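Local structure of arsenate Reductase (Corynebacterium glutamicum, 3T38) at residues I34-Y37 with I38-Y42; L58-G61 with F62-R66; L23-Q26 with G27-A31; L146-D149 with V150-S154; V89-A92 with G93-I97. The protein reduces arsenate to arsenite in a thioredoxin-dependent reaction, using a low molecular weight tyrosine phosphatase fold. All blocks are in the same frame, centred on the assembly; numbering follows the deposited sequence.

Contact 1: I34-Y37 with I38-Y42. With D1D ((4S,5S)-1,2-dithiane-4,5-diol), chain C.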
loop_
_atom_site.group_PDB
_atom_site.type_symbol
_atom_site.label_atom_id
_atom_site.label_comp_id
_atom_site.label_asym_id
_atom_site.label_seq_id
_atom_site.Cartn_x
_atom_site.Cartn_y
_atom_site.Cartn_z
ATOM N N ILE A 34 12.756 6.777 6.175
ATOM C CA ILE A 34 12.682 5.815 7.253
ATOM C C ILE A 34 11.412 5.939 8.085
ATOM O O ILE A 34 10.724 4.890 8.320
ATOM C CB ILE A 34 13.858 5.883 8.272
ATOM C CG1 ILE A 34 15.224 5.769 7.582
ATOM C CG2 ILE A 34 13.681 4.778 9.355
ATOM C CD1 ILE A 34 15.318 4.528 6.699
ATOM N N ASN A 35 11.108 7.160 8.551
ATOM C CA ASN A 35 9.828 7.374 9.217
ATOM C C ASN A 35 8.580 6.999 8.370
ATOM O O ASN A 35 7.678 6.350 8.886
ATOM C CB ASN A 35 9.776 8.758 9.878
ATOM C CG ASN A 35 10.848 8.886 10.983
ATOM O OD1 ASN A 35 11.619 7.923 11.215
ATOM N ND2 ASN A 35 10.945 10.062 11.641
ATOM N N ARG A 36 8.528 7.346 7.078
ATOM C CA ARG A 36 7.374 6.915 6.261
ATOM C C ARG A 36 7.304 5.438 6.142
ATOM O O ARG A 36 6.215 4.851 6.068
ATOM C CB ARG A 36 7.431 7.471 4.817
ATOM C CG ARG A 36 7.268 8.990 4.772
ATOM C CD ARG A 36 5.791 9.351 5.112
ATOM N NE ARG A 36 5.578 9.509 6.525
ATOM C CZ ARG A 36 4.415 9.299 7.154
ATOM N NH1 ARG A 36 3.349 8.859 6.497
ATOM N NH2 ARG A 36 4.331 9.498 8.459
ATOM N N TYR A 37 8.463 4.802 6.093
ATOM C CA TYR A 37 8.516 3.364 5.952
ATOM C C TYR A 37 7.747 2.665 7.018
ATOM O O TYR A 37 6.903 1.779 6.751
ATOM C CB TYR A 37 9.937 2.828 5.872
ATOM C CG TYR A 37 10.247 2.479 4.456
ATOM C CD1 TYR A 37 10.086 1.165 3.982
ATOM C CD2 TYR A 37 10.704 3.439 3.572
ATOM C CE1 TYR A 37 10.366 0.842 2.623
ATOM C CE2 TYR A 37 10.998 3.112 2.219
ATOM C CZ TYR A 37 10.827 1.836 1.770
ATOM O OH TYR A 37 11.098 1.563 0.430
ATOM N N ILE A 38 7.978 3.072 8.238
ATOM C CA ILE A 38 7.260 2.402 9.302
ATOM C C ILE A 38 5.758 2.734 9.410
ATOM O O ILE A 38 4.945 1.832 9.621
ATOM C CB ILE A 38 8.006 2.541 10.585
ATOM C CG1 ILE A 38 7.165 2.060 11.735
ATOM C CG2 ILE A 38 8.445 3.969 10.770
ATOM C CD1 ILE A 38 7.133 3.051 12.814
ATOM N N PHE A 39 5.390 4.006 9.311
ATOM C CA PHE A 39 3.983 4.352 9.466
ATOM C C PHE A 39 3.157 3.911 8.246
ATOM O O PHE A 39 2.006 3.476 8.424
ATOM C CB PHE A 39 3.758 5.824 9.722
ATOM C CG PHE A 39 4.139 6.260 11.133
ATOM C CD1 PHE A 39 5.429 6.745 11.400
ATOM C CD2 PHE A 39 3.207 6.219 12.165
ATOM C CE1 PHE A 39 5.812 7.150 12.672
ATOM C CE2 PHE A 39 3.576 6.643 13.469
ATOM C CZ PHE A 39 4.886 7.097 13.726
ATOM N N GLU A 40 3.735 4.020 7.038
ATOM C CA GLU A 40 3.047 3.595 5.843
ATOM C C GLU A 40 2.904 2.093 5.839
ATOM O O GLU A 40 1.865 1.551 5.433
ATOM C CB GLU A 40 3.719 4.111 4.563
ATOM C CG GLU A 40 3.697 5.639 4.471
ATOM C CD GLU A 40 2.258 6.248 4.433
ATOM O OE1 GLU A 40 1.257 5.515 4.296
ATOM O OE2 GLU A 40 2.130 7.487 4.525
ATOM N N SER A 41 3.944 1.387 6.288
ATOM C CA SER A 41 3.806 -0.056 6.387
ATOM C C SER A 41 2.704 -0.535 7.336
ATOM O O SER A 41 1.965 -1.484 7.014
ATOM C CB SER A 41 5.124 -0.689 6.793
ATOM O OG SER A 41 5.960 -0.698 5.673
ATOM N N TYR A 42 2.642 0.104 8.507
ATOM C CA TYR A 42 1.592 -0.101 9.496
ATOM C C TYR A 42 0.191 0.081 8.911
ATOM O O TYR A 42 -0.675 -0.752 9.080
ATOM C CB TYR A 42 1.773 0.900 10.593
ATOM C CG TYR A 42 0.717 0.765 11.691
ATOM C CD1 TYR A 42 -0.324 1.687 11.793
ATOM C CD2 TYR A 42 0.805 -0.254 12.623
ATOM C CE1 TYR A 42 -1.267 1.580 12.789
ATOM C CE2 TYR A 42 -0.130 -0.394 13.617
ATOM C CZ TYR A 42 -1.175 0.525 13.697
ATOM O OH TYR A 42 -2.108 0.387 14.686
HETATM S S1 D1D C . 4.922 5.191 0.622
HETATM C C1 D1D C . 5.936 6.705 0.667
HETATM C C2 D1D C . 7.364 6.307 0.582
HETATM O O2 D1D C . 8.116 7.422 0.849
HETATM C C3 D1D C . 7.697 5.476 1.798
HETATM O O3 D1D C . 8.968 5.843 2.058
HETATM C C4 D1D C . 7.703 3.978 1.647
HETATM S S4 D1D C . 5.969 3.418 1.638
#
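On helix 31-49, at the face that lines the dithiane pocket, R36 and E40 are one turn apart and joined by a salt bridge spaced i to i+4. R36 NH1 lies 2.7 Å from E40 OE2. The bond is bent, so as a hydrogen bond it is weak. OE2 sits at the edge of the guanidinium, in its plane, while the two flat groups are turned 77° against each other. Bends at chi2 and chi3 bring the guanidinium forward over the next turn to E40. Both charges have further ties: R36 NH2 forms a salt bridge with D148 OD2 of the second subunit, and E40 OE1 accepts from D148 N of that subunit.

Y37 lays one ring face against the ligand, with C4 of the dithiane 3.4 Å above the ring plane and offset toward the rim. An aromatic side chain suits this place, giving a flat surface to the ligand and a hydroxyl that bonds to D149 OD2. One turn on, S41 grips Y37 O twice. Its OG donates over 2.9 Å to Y37 O, and its backbone N donates to the same oxygen, Y37 O, at 3.0 Å. Serine fits here because its short chain folds back on the preceding turn while OG also bonds R66 NH1. On another side of the helix, F39 brings the edge of its ring to N35 O, CD1 lying 3.4 Å from N35 O. The arrangement is that of a buried helix whose R36-E40 pair, one turn apart, lines a ligand pocket at a subunit interface.

Contact 2: L58-G61 with F62-R66; sequences LAEG and FAKDR. With D1D ((4S,5S)-1,2-dithiane-4,5-diol), chain C.
The carboxylate of E60 is met at OE2 by K64 NZ, which comes from the anti side, 35° out of the carboxylate plane; the ring of F62 has R66 CD over one face, 3.5 Å above its plane and offset toward the rim; and the R66 guanidinium meets S4 of the dithiane obliquely. The four residues belong to helix 55-73, where E60 and K64, and F62 and R66, stand one turn apart.

E60 and K64 lie side by side and point the same way, both extended beyond CG, and NZ closes a salt bridge of 2.8 Å to OE2 of E60. Their methylenes touch as well, E60 CG lying 3.7 Å from K64 CE. Long charged chains of this sort suit a helix flank where K64 is exposed. Where helix 31-49 passes, A59 is small: its CB packs 3.6 Å from Y42 CA, letting the helices come close. F62 N bonds to L58 O at 2.9 Å, in step with the helix.

Beyond the F62 ring, R66 carries its guanidinium to the pocket, NE forming a salt bridge with D149 OD2. With chi3 at 77° its chain bends, and R66 NH2 comes to rest 3.3 Å from S4 of the dithiane.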
loop_
_atom_site.group_PDB
_atom_site.type_symbol
_atom_site.label_atom_id
_atom_site.label_comp_id
_atom_site.label_asym_id
_atom_site.label_seq_id
_atom_site.Cartn_x
_atom_site.Cartn_y
_atom_site.Cartn_z
ATOM N N LEU A 58 4.323 -6.790 13.206
ATOM C CA LEU A 58 4.340 -7.167 11.806
ATOM C C LEU A 58 4.761 -5.961 10.945
ATOM O O LEU A 58 5.405 -6.126 9.886
ATOM C CB LEU A 58 2.931 -7.575 11.336
ATOM C CG LEU A 58 2.222 -8.909 11.673
ATOM C CD1 LEU A 58 1.047 -9.053 10.636
ATOM C CD2 LEU A 58 3.161 -10.140 11.619
ATOM N N ALA A 59 4.324 -4.760 11.344
ATOM C CA ALA A 59 4.725 -3.547 10.573
ATOM C C ALA A 59 6.236 -3.316 10.604
ATOM O O ALA A 59 6.824 -2.980 9.570
ATOM C CB ALA A 59 4.015 -2.306 11.052
ATOM N N GLU A 60 6.829 -3.465 11.792
ATOM C CA GLU A 60 8.273 -3.342 12.001
ATOM C C GLU A 60 9.040 -4.381 11.180
ATOM O O GLU A 60 10.034 -4.044 10.555
ATOM C CB GLU A 60 8.659 -3.529 13.471
ATOM C CG GLU A 60 10.166 -3.383 13.653
ATOM C CD GLU A 60 10.627 -3.485 15.078
ATOM O OE1 GLU A 60 9.824 -3.876 15.940
ATOM O OE2 GLU A 60 11.803 -3.156 15.349
ATOM N N GLY A 61 8.549 -5.616 11.169
ATOM C CA GLY A 61 9.161 -6.674 10.354
ATOM C C GLY A 61 9.095 -6.385 8.855
ATOM O O GLY A 61 10.108 -6.438 8.153
ATOM N N PHE A 62 7.894 -6.097 8.379
ATOM C CA PHE A 62 7.655 -5.624 7.006
ATOM C C PHE A 62 8.476 -4.371 6.593
ATOM O O PHE A 62 9.135 -4.359 5.566
ATOM C CB PHE A 62 6.172 -5.314 6.884
ATOM C CG PHE A 62 5.705 -5.104 5.508
ATOM C CD1 PHE A 62 6.323 -5.728 4.432
ATOM C CD2 PHE A 62 4.595 -4.292 5.280
ATOM C CE1 PHE A 62 5.812 -5.534 3.137
ATOM C CE2 PHE A 62 4.104 -4.075 4.005
ATOM C CZ PHE A 62 4.713 -4.709 2.933
ATOM N N ALA A 63 8.466 -3.334 7.396
ATOM C CA ALA A 63 9.339 -2.195 7.122
ATOM C C ALA A 63 10.785 -2.567 7.041
ATOM O O ALA A 63 11.433 -2.138 6.100
ATOM C CB ALA A 63 9.133 -1.031 8.158
ATOM N N LYS A 64 11.307 -3.303 8.020
ATOM C CA LYS A 64 12.719 -3.710 8.041
ATOM C C LYS A 64 13.080 -4.557 6.798
ATOM O O LYS A 64 14.154 -4.376 6.176
ATOM C CB LYS A 64 13.045 -4.497 9.325
ATOM C CG LYS A 64 13.105 -3.605 10.596
ATOM C CD LYS A 64 13.672 -4.298 11.808
ATOM C CE LYS A 64 13.845 -3.278 12.960
ATOM N NZ LYS A 64 14.266 -3.884 14.283
ATOM N N ASP A 65 12.165 -5.445 6.379
ATOM C CA ASP A 65 12.446 -6.204 5.195
ATOM C C ASP A 65 12.435 -5.302 3.989
ATOM O O ASP A 65 13.292 -5.431 3.096
ATOM C CB ASP A 65 11.531 -7.424 4.964
ATOM C CG ASP A 65 12.113 -8.349 3.800
ATOM O OD1 ASP A 65 13.399 -8.328 3.545
ATOM O OD2 ASP A 65 11.334 -9.052 3.125
ATOM N N ARG A 66 11.492 -4.364 3.958
ATOM C CA ARG A 66 11.389 -3.403 2.840
ATOM C C ARG A 66 12.613 -2.471 2.710
ATOM O O ARG A 66 13.165 -2.285 1.622
ATOM C CB ARG A 66 10.103 -2.593 2.945
ATOM C CG ARG A 66 8.873 -3.367 2.502
ATOM C CD ARG A 66 7.640 -2.544 2.768
ATOM N NE ARG A 66 7.558 -1.512 1.733
ATOM C CZ ARG A 66 6.746 -0.464 1.772
ATOM N NH1 ARG A 66 5.995 -0.224 2.848
ATOM N NH2 ARG A 66 6.716 0.365 0.733
HETATM S S1 D1D C . 4.922 5.191 0.622
HETATM C C1 D1D C . 5.936 6.705 0.667
HETATM C C2 D1D C . 7.364 6.307 0.582
HETATM O O2 D1D C . 8.116 7.422 0.849
HETATM C C3 D1D C . 7.697 5.476 1.798
HETATM O O3 D1D C . 8.968 5.843 2.058
HETATM C C4 D1D C . 7.703 3.978 1.647
HETATM S S4 D1D C . 5.969 3.418 1.638
#

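Contact 3: L23-Q26 with G27-A31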
loop_
_atom_site.group_PDB
_atom_site.type_symbol
_atom_site.label_atom_id
_atom_site.label_comp_id
_atom_site.label_asym_id
_atom_site.label_seq_id
_atom_site.Cartn_x
_atom_site.Cartn_y
_atom_site.Cartn_z
ATOM N N LEU A 23 18.100 5.664 13.223
ATOM C CA LEU A 23 19.515 5.674 13.651
ATOM C C LEU A 23 20.258 4.496 13.025
ATOM O O LEU A 23 21.417 4.593 12.746
ATOM C CB LEU A 23 19.606 5.643 15.155
ATOM C CG LEU A 23 19.012 6.804 15.943
ATOM C CD1 LEU A 23 19.171 6.508 17.441
ATOM C CD2 LEU A 23 19.768 8.106 15.592
ATOM N N THR A 24 19.529 3.418 12.713
ATOM C CA THR A 24 20.126 2.222 12.136
ATOM C C THR A 24 20.478 2.436 10.670
ATOM O O THR A 24 21.542 2.045 10.228
ATOM C CB THR A 24 19.197 1.041 12.290
ATOM O OG1 THR A 24 19.061 0.791 13.686
ATOM C CG2 THR A 24 19.801 -0.195 11.625
ATOM N N TYR A 25 19.575 3.086 9.950
ATOM C CA TYR A 25 19.764 3.449 8.562
ATOM C C TYR A 25 20.312 4.850 8.310
ATOM O O TYR A 25 20.020 5.467 7.274
ATOM C CB TYR A 25 18.428 3.301 7.858
ATOM C CG TYR A 25 18.201 1.858 7.519
ATOM C CD1 TYR A 25 18.832 1.303 6.411
ATOM C CD2 TYR A 25 17.403 1.028 8.345
ATOM C CE1 TYR A 25 18.664 -0.018 6.102
ATOM C CE2 TYR A 25 17.246 -0.284 8.061
ATOM C CZ TYR A 25 17.878 -0.799 6.920
ATOM O OH TYR A 25 17.749 -2.090 6.588
ATOM N N GLN A 26 21.091 5.347 9.262
ATOM C CA GLN A 26 21.695 6.674 9.184
ATOM C C GLN A 26 22.891 6.595 8.241
ATOM O O GLN A 26 23.735 5.706 8.380
ATOM C CB GLN A 26 22.172 7.100 10.583
ATOM C CG GLN A 26 22.171 8.607 10.859
ATOM C CD GLN A 26 23.236 9.352 10.084
ATOM O OE1 GLN A 26 24.259 8.778 9.671
ATOM N NE2 GLN A 26 23.019 10.650 9.889
ATOM N N GLY A 27 22.977 7.541 7.307
ATOM C CA GLY A 27 24.007 7.521 6.269
ATOM C C GLY A 27 23.476 6.839 5.014
ATOM O O GLY A 27 23.988 7.076 3.925
ATOM N N VAL A 28 22.437 6.017 5.156
ATOM C CA VAL A 28 21.920 5.226 4.038
ATOM C C VAL A 28 20.648 5.820 3.409
ATOM O O VAL A 28 20.580 6.090 2.201
ATOM C CB VAL A 28 21.666 3.759 4.496
ATOM C CG1 VAL A 28 21.068 2.904 3.388
ATOM C CG2 VAL A 28 22.979 3.147 5.030
ATOM N N PHE A 29 19.631 6.007 4.239
ATOM C CA PHE A 29 18.410 6.658 3.803
ATOM C C PHE A 29 18.125 7.822 4.704
ATOM O O PHE A 29 18.478 7.763 5.887
ATOM C CB PHE A 29 17.223 5.671 3.846
ATOM C CG PHE A 29 17.396 4.498 2.943
ATOM C CD1 PHE A 29 17.725 4.685 1.595
ATOM C CD2 PHE A 29 17.265 3.208 3.428
ATOM C CE1 PHE A 29 17.901 3.608 0.763
ATOM C CE2 PHE A 29 17.417 2.101 2.575
ATOM C CZ PHE A 29 17.736 2.304 1.266
ATOM N N SER A 30 17.500 8.857 4.122
ATOM C CA SER A 30 16.852 9.957 4.860
ATOM C C SER A 30 15.897 9.412 5.906
ATOM O O SER A 30 15.077 8.458 5.622
ATOM C CB SER A 30 16.047 10.878 3.926
ATOM O OG SER A 30 16.697 11.070 2.664
ATOM N N ALA A 31 16.040 9.993 7.104
ATOM C CA ALA A 31 15.125 9.861 8.233
ATOM C C ALA A 31 13.663 10.034 7.821
ATOM O O ALA A 31 12.814 9.325 8.316
ATOM C CB ALA A 31 15.461 10.833 9.280
#
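Y25 and F29 lie side by side with their side chains pointing the same way, and V28 fits against both. The two rings are nearly parallel, their planes 24° apart, but they are so far offset from each other that they barely overlap, with centroids 5.9 Å apart. The nearest atoms are Y25 CD1 and F29 CD2, 3.9 Å apart. V28 crosses Y25 obliquely, its CG1 coming to the edge of the tyrosine ring, near the ring plane, 4.1 Å from CD1 of Y25. The same methyl sits over the centre of the F29 ring, 3.7 Å above its plane. V28 has CG1 anti to its backbone N (chi1 177°), which directs this branch to both aromatics at once. A beta-branched valine suits the place because it offers a compact methyl to an edge and to a face together.

The backbone brings these groups together in a type II beta turn with Q26 and G27 at its corners. Y25 O accepts from both V28 N, at 3.3 Å, and F29 N, at 3.1 Å. G27 has a phi of 94°, where a side chain would press on Q26 O; glycine is the natural residue for that corner.

The turn closes off helix 10-24 and leads into helix 31-49. Of the two rings F29 is buried and Y25 partly exposed; both rest on I34 of helix 31-49 and on L67 of helix 55-73, while F29 also packs on E32 of the second subunit.

Contact 4: L146-D149 with V150-S154; sequences LTDD and VIRAS
D148 reaches one turn forward to R152 on the short helix 148-153, an i, i+4 salt bridge within the low molecular weight phosphatase fold. A chi1 of -170° sends the D148 carboxylate to the far side of CB from the backbone N, and OD2 swings along the helix toward the arginine. R152 stays extended from CG to NE, and its NE donates to D148 OD2 over 2.8 Å. The carboxylate is met on its syn side and the acceptor lies in the guanidinium plane, though the two flat groups are 75° apart. D148 does not serve R152 alone: OD1 takes the hydroxyl of Y169. An acid fits this N-terminal turn, where it can gather such donors.

L146, just before the helix, crosses I151 within it at about a right angle, CD1 of L146 being 3.9 Å from I151 CG1. These branched apolar chains pack against each other, L146 also reaching strand 83-88. V150 turns CG2 back to T147, 3.8 Å from T147 OG1.

D149 has the less usual rotamer, with CG between its backbone N and carbonyl carbon (chi1 36°). This folds the carboxylate back over its own turn, with OD2 given to R66 and Y37. The other oxygen, OD1, accepts from T147 OG1 at 2.6 Å on the syn side and, weakly, from V150 N at 2.8 Å.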
loop_
_atom_site.group_PDB
_atom_site.type_symbol
_atom_site.label_atom_id
_atom_site.label_comp_id
_atom_site.label_asym_id
_atom_site.label_seq_id
_atom_site.Cartn_x
_atom_site.Cartn_y
_atom_site.Cartn_z
ATOM N N LEU A 146 2.038 -6.124 -2.332
ATOM C CA LEU A 146 3.143 -5.803 -3.227
ATOM C C LEU A 146 3.621 -4.359 -3.094
ATOM O O LEU A 146 2.829 -3.434 -3.094
ATOM C CB LEU A 146 2.698 -6.037 -4.667
ATOM C CG LEU A 146 3.807 -5.968 -5.702
ATOM C CD1 LEU A 146 4.976 -7.016 -5.359
ATOM C CD2 LEU A 146 3.052 -6.225 -7.050
ATOM N N THR A 147 4.912 -4.168 -3.020
ATOM C CA THR A 147 5.472 -2.804 -2.947
ATOM C C THR A 147 6.649 -2.759 -3.939
ATOM O O THR A 147 7.166 -3.777 -4.365
ATOM C CB THR A 147 5.973 -2.461 -1.546
ATOM O OG1 THR A 147 6.935 -3.444 -1.143
ATOM C CG2 THR A 147 4.794 -2.365 -0.472
ATOM N N ASP A 148 7.012 -1.572 -4.352
ATOM C CA ASP A 148 7.972 -1.391 -5.424
ATOM C C ASP A 148 9.364 -1.736 -4.948
ATOM O O ASP A 148 10.117 -2.325 -5.695
ATOM C CB ASP A 148 7.972 0.096 -5.875
ATOM C CG ASP A 148 8.765 0.321 -7.151
ATOM O OD1 ASP A 148 8.311 -0.177 -8.212
ATOM O OD2 ASP A 148 9.787 1.021 -7.078
ATOM N N ASP A 149 9.722 -1.387 -3.707
ATOM C CA ASP A 149 11.098 -1.634 -3.257
ATOM C C ASP A 149 11.476 -3.121 -3.464
ATOM O O ASP A 149 12.566 -3.417 -3.928
ATOM C CB ASP A 149 11.307 -1.250 -1.795
ATOM C CG ASP A 149 10.094 -1.535 -0.944
ATOM O OD1 ASP A 149 9.347 -2.563 -1.156
ATOM O OD2 ASP A 149 9.805 -0.659 -0.122
ATOM N N VAL A 150 10.572 -4.049 -3.142
ATOM C CA VAL A 150 10.905 -5.476 -3.253
ATOM C C VAL A 150 10.974 -6.006 -4.676
ATOM O O VAL A 150 11.669 -6.996 -4.907
ATOM C CB VAL A 150 10.053 -6.401 -2.328
ATOM C CG1 VAL A 150 10.151 -5.841 -0.872
ATOM C CG2 VAL A 150 8.599 -6.476 -2.794
ATOM N N ILE A 151 10.297 -5.333 -5.611
ATOM C CA ILE A 151 10.433 -5.663 -6.981
ATOM C C ILE A 151 11.807 -5.232 -7.437
ATOM O O ILE A 151 12.530 -6.011 -8.047
ATOM C CB ILE A 151 9.336 -5.029 -7.857
ATOM C CG1 ILE A 151 7.918 -5.526 -7.453
ATOM C CG2 ILE A 151 9.592 -5.376 -9.345
ATOM C CD1 ILE A 151 6.754 -4.544 -8.013
ATOM N N ARG A 152 12.203 -4.013 -7.098
ATOM C CA ARG A 152 13.521 -3.464 -7.523
ATOM C C ARG A 152 14.689 -4.302 -7.005
ATOM O O ARG A 152 15.747 -4.449 -7.666
ATOM C CB ARG A 152 13.677 -2.047 -7.048
ATOM C CG ARG A 152 12.796 -1.026 -7.771
ATOM C CD ARG A 152 13.163 0.400 -7.368
ATOM N NE ARG A 152 12.346 1.438 -7.997
ATOM C CZ ARG A 152 12.798 2.259 -8.938
ATOM N NH1 ARG A 152 14.054 2.157 -9.397
ATOM N NH2 ARG A 152 11.988 3.157 -9.456
ATOM N N ALA A 153 14.509 -4.845 -5.802
ATOM C CA ALA A 153 15.612 -5.605 -5.210
ATOM C C ALA A 153 15.709 -6.965 -5.928
ATOM O O ALA A 153 16.732 -7.563 -5.877
ATOM C CB ALA A 153 15.350 -5.799 -3.700
ATOM N N SER A 154 14.607 -7.482 -6.502
ATOM C CA SER A 154 14.516 -8.874 -6.855
ATOM C C SER A 154 15.340 -9.202 -8.141
ATOM O O SER A 154 15.386 -8.389 -9.072
ATOM C CB SER A 154 13.039 -9.257 -7.013
ATOM O OG SER A 154 12.387 -9.222 -5.750
#

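Contact 5: V89-A92 with G93-I97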
loop_
_atom_site.group_PDB
_atom_site.type_symbol
_atom_site.label_atom_id
_atom_site.label_comp_id
_atom_site.label_asym_id
_atom_site.label_seq_id
_atom_site.Cartn_x
_atom_site.Cartn_y
_atom_site.Cartn_z
ATOM N N VAL A 89 -2.624 -13.500 -5.581
ATOM C CA VAL A 89 -3.636 -12.486 -5.279
ATOM C C VAL A 89 -3.627 -12.095 -3.790
ATOM O O VAL A 89 -3.384 -10.958 -3.477
ATOM C CB VAL A 89 -5.052 -12.845 -5.801
ATOM C CG1 VAL A 89 -6.075 -11.780 -5.345
ATOM C CG2 VAL A 89 -5.047 -12.999 -7.351
ATOM N N HIS A 90 -3.754 -13.065 -2.888
ATOM C CA HIS A 90 -4.046 -12.829 -1.482
ATOM C C HIS A 90 -2.852 -12.975 -0.592
ATOM O O HIS A 90 -2.974 -12.703 0.597
ATOM C CB HIS A 90 -5.068 -13.836 -1.017
ATOM C CG HIS A 90 -6.363 -13.693 -1.721
ATOM N ND1 HIS A 90 -6.898 -14.698 -2.483
ATOM C CD2 HIS A 90 -7.220 -12.642 -1.804
ATOM C CE1 HIS A 90 -8.058 -14.294 -2.971
ATOM N NE2 HIS A 90 -8.266 -13.043 -2.584
ATOM N N ASN A 91 -1.734 -13.414 -1.158
ATOM C CA ASN A 91 -0.509 -13.625 -0.420
ATOM C C ASN A 91 -0.845 -14.479 0.816
ATOM O O ASN A 91 -0.274 -14.290 1.896
ATOM C CB ASN A 91 0.219 -12.285 -0.049
ATOM C CG ASN A 91 1.643 -12.517 0.483
ATOM O OD1 ASN A 91 2.123 -11.782 1.362
ATOM N ND2 ASN A 91 2.320 -13.546 -0.027
ATOM N N ALA A 92 -1.812 -15.384 0.658
ATOM C CA ALA A 92 -2.157 -16.299 1.686
ATOM C C ALA A 92 -1.951 -17.760 1.347
ATOM O O ALA A 92 -1.949 -18.607 2.261
ATOM C CB ALA A 92 -3.539 -16.077 2.094
ATOM N N GLY A 93 -1.799 -18.085 0.060
ATOM C CA GLY A 93 -1.675 -19.480 -0.397
ATOM C C GLY A 93 -0.456 -19.618 -1.282
ATOM O O GLY A 93 0.702 -19.582 -0.799
ATOM N N ARG A 94 -0.711 -19.675 -2.594
ATOM C CA ARG A 94 0.334 -19.816 -3.645
ATOM C C ARG A 94 1.708 -19.165 -3.367
ATOM O O ARG A 94 2.748 -19.840 -3.409
ATOM C CB ARG A 94 -0.182 -19.248 -4.976
ATOM C CG ARG A 94 -1.280 -20.092 -5.625
ATOM C CD ARG A 94 -1.952 -19.355 -6.796
ATOM N NE ARG A 94 -2.877 -20.191 -7.553
ATOM C CZ ARG A 94 -4.105 -20.546 -7.153
ATOM N NH1 ARG A 94 -4.587 -20.159 -5.966
ATOM N NH2 ARG A 94 -4.867 -21.309 -7.946
ATOM N N SER A 95 1.731 -17.850 -3.145
ATOM C CA SER A 95 3.042 -17.172 -2.962
ATOM C C SER A 95 3.726 -17.526 -1.645
ATOM O O SER A 95 4.950 -17.481 -1.537
ATOM C CB SER A 95 2.959 -15.645 -3.145
ATOM O OG SER A 95 1.980 -15.030 -2.309
ATOM N N GLN A 96 2.944 -17.853 -0.649
ATOM C CA GLN A 96 3.481 -18.239 0.656
ATOM C C GLN A 96 4.063 -19.642 0.626
ATOM O O GLN A 96 5.105 -19.893 1.235
ATOM C CB GLN A 96 2.392 -18.143 1.743
ATOM C CG GLN A 96 1.820 -16.724 1.935
ATOM C CD GLN A 96 2.708 -15.846 2.831
ATOM O OE1 GLN A 96 3.839 -16.214 3.159
ATOM N NE2 GLN A 96 2.187 -14.681 3.253
ATOM N N ILE A 97 3.374 -20.538 -0.062
ATOM C CA ILE A 97 3.843 -21.873 -0.336
ATOM C C ILE A 97 5.130 -21.810 -1.120
ATOM O O ILE A 97 6.114 -22.468 -0.726
ATOM C CB ILE A 97 2.813 -22.685 -1.181
ATOM C CG1 ILE A 97 1.496 -22.796 -0.419
ATOM C CG2 ILE A 97 3.420 -24.081 -1.572
ATOM C CD1 ILE A 97 0.330 -23.333 -1.296
#
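N91 adopts a left-handed helical backbone, phi 50° and psi 34°, and G93 has phi and psi both strongly negative before the chain enters helix 94-106, so the peptides from V89 to G93 wind into a tight loop. Asparagine tolerates the left-handed conformation well, and glycine suits the unusual one at G93. G93 O accepts from I97 N at 2.9 Å as the chain goes into helical turns.

Q96 reaches back to this loop. Its NE2 donates to N91 O over 2.8 Å, the acceptor lying in the plane of the Q96 amide while the donor stands above the N91 carbonyl plane. A bend at chi2 brings the amide there, and Q96 CG passes 3.2 Å from N91 O. The side chains of N91 and Q96 cross at about a right angle, yet their amide planes are only 10° apart. The N91 amide extends opposite its own backbone N, and ND2 comes to S95. ND2 is 2.7 Å from S95 OG, a hydrogen bond whose serine position is less certain. The loop oxygen and both ends of the N91 amide are thereby tied down, OD1 also accepting from K144 N and ND2 giving to S114 OG.

From C88 to R94 the sequence fits the CX5R P-loop pattern of low molecular weight phosphatases. The loop sits between strand 83-88 and helix 94-106, beside strand 111-116, with I97 packing on helix 190-211.

From the N terminus the contacts come in series: contact 3, 1, 2, 5, then 4. Each is a local turn of contiguous chain, so none encloses or crosses another. Contact 3 closes the turn between helices 10-24 and 31-49 and meets contact 1 through I34. Contacts 1 and 2, on consecutive helices, share the dithiane and are joined by S41 and R66. Contact 5 closes the loop from strand 83-88 into helix 94-106 and stands apart, its nearest atoms about 7 Å from those of contact 4. Contact 4 joins the helical N-terminal region to the phosphatase-like part, D149 meeting both Y37 of contact 1 and R66 of contact 2.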